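Local coordinates for UPF0237 protein SP_0238 (Streptococcus pneumoniae, PDB 1ZPV) that is of unknown function but forms a homodimer of ACT domains, a fold that in many relatives binds small regulatory ligands such as amino acids, at residues E55-F59 with T60-N64; N78-A82 with A83-A87. All coordinates share one frame; numbering follows the deposited sequence.

Contact 1. Residues E55-F59 with T60-N64; sequences EKQDF and TYLRN
Gln57 and Asp58 meet Thr60, Tyr61 and Leu62 at the N-terminal end of helix 59-72, where Asp58 is the N-cap. This helix is the second of the ACT fold, a four-stranded antiparallel sheet with two helices packed on it. Gln57 comes first. Its CB lies 3.6 Å from Leu62 CD1, so the loop before the helix packs on the first turn. Its side chain folds back, and NE2 makes a weak hydrogen bond to Glu55 O. Asp58 follows as the N-cap. CG stands opposite the backbone N (chi1 175°), which turns the carboxylate toward the start of the helix. OD1 accepts from Thr60 N at 3.2 Å. The donor lies well above the carboxylate plane, and the hydrogen bond is bent, with an N-H...O angle of 138°. The partial positive charge of the helix start probably favours the carboxylate here. OD2 lies 3.5 Å from Tyr61 CB. The backbone adds a straighter bond, Leu62 N to Asp58 O at 3.0 Å, with the donor in the carbonyl plane. Phe59 ends the segment. Its ring turns to the sheet, touching Met4 and Ala6 of strand 4-12 and Ile79 and Ser81 of strand 75-81. Leu62 CD1 lies over one face of this ring, 4.5 Å from Phe59 CD1. Leu62 also touches Met4, so the two side chains join the helix to the sheet. Phe59 O takes the next helical bond, from Arg63 N at 3.0 Å, with the donor 37° above the carbonyl plane.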
loop_
_atom_site.group_PDB
_atom_site.type_symbol
_atom_site.label_atom_id
_atom_site.label_comp_id
_atom_site.label_asym_id
_atom_site.label_seq_id
_atom_site.Cartn_x
_atom_site.Cartn_y
_atom_site.Cartn_z
ATOM N N GLU C 55 4.373 -28.200 -10.215
ATOM C CA GLU C 55 3.651 -29.208 -9.437
ATOM C C GLU C 55 2.647 -28.519 -8.521
ATOM O O GLU C 55 2.895 -27.403 -8.055
ATOM C CB GLU C 55 4.609 -30.024 -8.572
ATOM C CG GLU C 55 6.057 -29.879 -8.960
ATOM C CD GLU C 55 6.697 -31.189 -9.332
ATOM O OE1 GLU C 55 5.946 -32.140 -9.673
ATOM O OE2 GLU C 55 7.956 -31.259 -9.307
ATOM N N LYS C 56 1.512 -29.180 -8.274
ATOM C CA LYS C 56 0.539 -28.685 -7.304
ATOM C C LYS C 56 1.218 -28.711 -5.944
ATOM O O LYS C 56 2.053 -29.596 -5.682
ATOM C CB LYS C 56 -0.727 -29.564 -7.284
ATOM C CG LYS C 56 -1.511 -29.563 -8.614
ATOM C CD LYS C 56 -2.149 -28.195 -8.862
ATOM C CE LYS C 56 -2.935 -28.140 -10.162
ATOM N NZ LYS C 56 -3.205 -26.721 -10.507
ATOM N N GLN C 57 0.885 -27.725 -5.117
ATOM C CA GLN C 57 1.448 -27.583 -3.777
ATOM C C GLN C 57 0.328 -27.672 -2.752
ATOM O O GLN C 57 -0.875 -27.711 -3.109
ATOM C CB GLN C 57 2.219 -26.248 -3.636
ATOM C CG GLN C 57 3.376 -26.072 -4.619
ATOM C CD GLN C 57 4.465 -27.083 -4.379
ATOM O OE1 GLN C 57 4.797 -27.358 -3.230
ATOM N NE2 GLN C 57 4.998 -27.680 -5.454
ATOM N N ASP C 58 0.708 -27.725 -1.476
ATOM C CA ASP C 58 -0.241 -27.813 -0.414
ATOM C C ASP C 58 -0.156 -26.482 0.329
ATOM O O ASP C 58 0.779 -26.270 1.072
ATOM C CB ASP C 58 0.118 -28.988 0.516
ATOM C CG ASP C 58 -0.769 -29.076 1.722
ATOM O OD1 ASP C 58 -1.830 -28.417 1.742
ATOM O OD2 ASP C 58 -0.393 -29.778 2.681
ATOM N N PHE C 59 -1.119 -25.579 0.101
ATOM C CA PHE C 59 -1.080 -24.270 0.759
ATOM C C PHE C 59 -1.254 -24.345 2.266
ATOM O O PHE C 59 -0.866 -23.413 2.959
ATOM C CB PHE C 59 -2.089 -23.272 0.131
ATOM C CG PHE C 59 -1.599 -22.696 -1.147
ATOM C CD1 PHE C 59 -0.849 -21.523 -1.160
ATOM C CD2 PHE C 59 -1.786 -23.389 -2.338
ATOM C CE1 PHE C 59 -0.332 -21.028 -2.372
ATOM C CE2 PHE C 59 -1.286 -22.917 -3.553
ATOM C CZ PHE C 59 -0.562 -21.729 -3.577
ATOM N N THR C 60 -1.843 -25.434 2.780
ATOM C CA THR C 60 -1.948 -25.572 4.231
ATOM C C THR C 60 -0.550 -25.648 4.805
ATOM O O THR C 60 -0.224 -24.915 5.731
ATOM C CB THR C 60 -2.747 -26.792 4.622
ATOM O OG1 THR C 60 -4.001 -26.735 3.920
ATOM C CG2 THR C 60 -2.977 -26.846 6.133
ATOM N N TYR C 61 0.265 -26.512 4.228
ATOM C CA TYR C 61 1.664 -26.656 4.625
ATOM C C TYR C 61 2.470 -25.383 4.377
ATOM O O TYR C 61 3.190 -24.911 5.283
ATOM C CB TYR C 61 2.319 -27.853 3.907
ATOM C CG TYR C 61 3.794 -27.930 4.152
ATOM C CD1 TYR C 61 4.315 -28.135 5.452
ATOM C CD2 TYR C 61 4.687 -27.765 3.108
ATOM C CE1 TYR C 61 5.709 -28.189 5.665
ATOM C CE2 TYR C 61 6.048 -27.786 3.331
ATOM C CZ TYR C 61 6.545 -28.016 4.596
ATOM O OH TYR C 61 7.922 -28.038 4.743
ATOM N N LEU C 62 2.331 -24.806 3.182
ATOM C CA LEU C 62 3.135 -23.592 2.838
ATOM C C LEU C 62 2.877 -22.381 3.736
ATOM O O LEU C 62 3.816 -21.618 4.096
ATOM C CB LEU C 62 2.969 -23.190 1.364
ATOM C CG LEU C 62 3.445 -24.224 0.326
ATOM C CD1 LEU C 62 2.990 -23.799 -1.084
ATOM C CD2 LEU C 62 4.973 -24.482 0.363
ATOM N N ARG C 63 1.613 -22.183 4.081
ATOM C CA ARG C 63 1.235 -21.065 4.927
ATOM C C ARG C 63 1.920 -21.253 6.273
ATOM O O ARG C 63 2.563 -20.331 6.786
ATOM C CB ARG C 63 -0.283 -20.951 5.072
ATOM C CG ARG C 63 -0.982 -20.527 3.800
ATOM C CD ARG C 63 -2.450 -20.175 4.015
ATOM N NE ARG C 63 -3.310 -21.350 4.215
ATOM C CZ ARG C 63 -3.656 -21.842 5.408
ATOM N NH1 ARG C 63 -3.214 -21.264 6.522
ATOM N NH2 ARG C 63 -4.449 -22.909 5.494
ATOM N N ASN C 64 1.799 -22.457 6.828
ATOM C CA ASN C 64 2.434 -22.762 8.109
ATOM C C ASN C 64 3.944 -22.634 8.050
ATOM O O ASN C 64 4.558 -22.076 8.959
ATOM C CB ASN C 64 2.065 -24.168 8.604
ATOM C CG ASN C 64 0.707 -24.188 9.333
ATOM O OD1 ASN C 64 0.068 -23.153 9.511
ATOM N ND2 ASN C 64 0.265 -25.373 9.720
#

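Contact 2. Residues N78-A82 with A83-A87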
loop_
_atom_site.group_PDB
_atom_site.type_symbol
_atom_site.label_atom_id
_atom_site.label_comp_id
_atom_site.label_asym_id
_atom_site.label_seq_id
_atom_site.Cartn_x
_atom_site.Cartn_y
_atom_site.Cartn_z
ATOM N N ASN C 78 3.085 -13.739 4.557
ATOM C CA ASN C 78 1.760 -14.201 4.162
ATOM C C ASN C 78 1.897 -14.837 2.774
ATOM O O ASN C 78 2.701 -14.362 1.939
ATOM C CB ASN C 78 0.754 -13.030 4.195
ATOM C CG ASN C 78 0.267 -12.682 5.639
ATOM O OD1 ASN C 78 -0.859 -13.032 6.036
ATOM N ND2 ASN C 78 1.105 -12.000 6.411
ATOM N N ILE C 79 1.192 -15.931 2.526
ATOM C CA ILE C 79 1.138 -16.471 1.148
ATOM C C ILE C 79 -0.319 -16.669 0.724
ATOM O O ILE C 79 -1.144 -17.153 1.522
ATOM C CB ILE C 79 2.015 -17.757 0.971
ATOM C CG1 ILE C 79 1.985 -18.274 -0.488
ATOM C CG2 ILE C 79 1.668 -18.840 2.027
ATOM C CD1 ILE C 79 3.028 -19.378 -0.774
ATOM N N GLN C 80 -0.633 -16.290 -0.519
ATOM C CA GLN C 80 -1.986 -16.365 -1.037
ATOM C C GLN C 80 -1.919 -17.083 -2.389
ATOM O O GLN C 80 -1.195 -16.626 -3.271
ATOM C CB GLN C 80 -2.505 -14.930 -1.222
ATOM C CG GLN C 80 -3.850 -14.794 -1.898
ATOM C CD GLN C 80 -4.964 -15.432 -1.084
ATOM O OE1 GLN C 80 -5.313 -14.952 -0.003
ATOM N NE2 GLN C 80 -5.515 -16.534 -1.598
ATOM N N SER C 81 -2.672 -18.174 -2.560
ATOM C CA SER C 81 -2.772 -18.819 -3.876
ATOM C C SER C 81 -3.402 -17.822 -4.837
ATOM O O SER C 81 -4.411 -17.165 -4.496
ATOM C CB SER C 81 -3.652 -20.083 -3.810
ATOM O OG SER C 81 -3.776 -20.622 -5.096
ATOM N N ALA C 82 -2.872 -17.775 -6.055
ATOM C CA ALA C 82 -3.426 -16.957 -7.144
ATOM C C ALA C 82 -4.790 -17.479 -7.645
ATOM O O ALA C 82 -5.543 -16.735 -8.280
ATOM C CB ALA C 82 -2.435 -16.916 -8.300
ATOM N N ALA C 83 -5.106 -18.741 -7.338
ATOM C CA ALA C 83 -6.376 -19.364 -7.762
ATOM C C ALA C 83 -7.594 -18.540 -7.365
ATOM O O ALA C 83 -8.626 -18.545 -8.058
ATOM C CB ALA C 83 -6.501 -20.801 -7.222
ATOM N N ILE C 84 -7.490 -17.859 -6.223
ATOM C CA ILE C 84 -8.598 -17.065 -5.730
ATOM C C ILE C 84 -9.023 -15.937 -6.703
ATOM O O ILE C 84 -10.226 -15.634 -6.825
ATOM C CB ILE C 84 -8.285 -16.516 -4.311
ATOM C CG1 ILE C 84 -8.099 -17.681 -3.327
ATOM C CG2 ILE C 84 -9.378 -15.581 -3.819
ATOM C CD1 ILE C 84 -9.187 -18.757 -3.412
ATOM N N PHE C 85 -8.055 -15.381 -7.440
ATOM C CA PHE C 85 -8.313 -14.338 -8.438
ATOM C C PHE C 85 -8.697 -14.869 -9.833
ATOM O O PHE C 85 -9.011 -14.094 -10.726
ATOM C CB PHE C 85 -7.098 -13.411 -8.553
ATOM C CG PHE C 85 -6.554 -12.967 -7.223
ATOM C CD1 PHE C 85 -7.251 -12.027 -6.455
ATOM C CD2 PHE C 85 -5.371 -13.491 -6.730
ATOM C CE1 PHE C 85 -6.752 -11.624 -5.218
ATOM C CE2 PHE C 85 -4.868 -13.098 -5.493
ATOM C CZ PHE C 85 -5.560 -12.167 -4.741
ATOM N N GLU C 86 -8.683 -16.185 -10.011
ATOM C CA GLU C 86 -8.886 -16.795 -11.345
ATOM C C GLU C 86 -10.159 -17.619 -11.391
ATOM O O GLU C 86 -10.885 -17.610 -12.402
ATOM C CB GLU C 86 -7.717 -17.727 -11.732
ATOM C CG GLU C 86 -6.308 -17.163 -11.607
ATOM C CD GLU C 86 -5.898 -16.213 -12.732
ATOM O OE1 GLU C 86 -6.562 -16.189 -13.793
ATOM O OE2 GLU C 86 -4.888 -15.494 -12.554
ATOM N N ALA C 87 -10.419 -18.341 -10.300
ATOM C CA ALA C 87 -11.369 -19.445 -10.319
ATOM C C ALA C 87 -12.798 -18.952 -10.481
ATOM O O ALA C 87 -13.139 -17.857 -10.030
ATOM C CB ALA C 87 -11.235 -20.313 -9.076
#
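An ST turn at Ser81 and a beta turn over residues 82-85 form this contact, where strand 75-81 ends. That strand is the last of the ACT domain and outermost within this chain. The Gln80 side chain curls forward to the end of its strand. Its chain bends at chi2 (63°), and NE2 donates to Ser81 O at 3.2 Å. The bond is nearly straight, and the acceptor lies almost in the amide plane. Gln80 CG comes to 4.1 Å from Phe85 CE2, with the amide and ring planes steeply inclined. In the ST turn, Ser81 OG accepts from Ala83 N at 3.2 Å, and the same oxygen lies 3.5 Å from Ala83 CB. The beta turn is closed by Phe85 N, which donates to Ala82 O at 3.0 Å, from well above the carbonyl plane. The Phe85 ring approaches this oxygen obliquely through CD2, and Glu86 CG comes to 3.4 Å from it. The second subunit covers part of the contact: its Tyr44 packs on Ala82, and its Lys13 packs on Phe85 and forms a salt bridge with Glu86 OE2. Two side chains thus accept or donate to backbone atoms as the strand gives way to the turn. The bonds to Ser81 OG and Ala82 O hold the turn, and Lys13 of the second subunit probably offsets the charge of Glu86.

How the contacts relate
Contact 1 starts helix 59-72, and contact 2 ends strand 75-81, the next element along the chain. Their centres are 12 Å apart, and they meet where the helix packs on the sheet. Phe59 CZ lies 3.5 Å from Ser81 CB, and Phe59 CE1 lies 4.1 Å from Ile79 CG1. Ile79 faces the helix, and contact 2 also meets the second subunit through both of its segments. No chain of the assembly other than their own touches segments 55-59 and 60-64. A potassium ion is bound about 4 Å from the side chain of Ile84 in contact 2, measured to one of its two conformers. The protein's function is unknown, and no role is assigned to either contact.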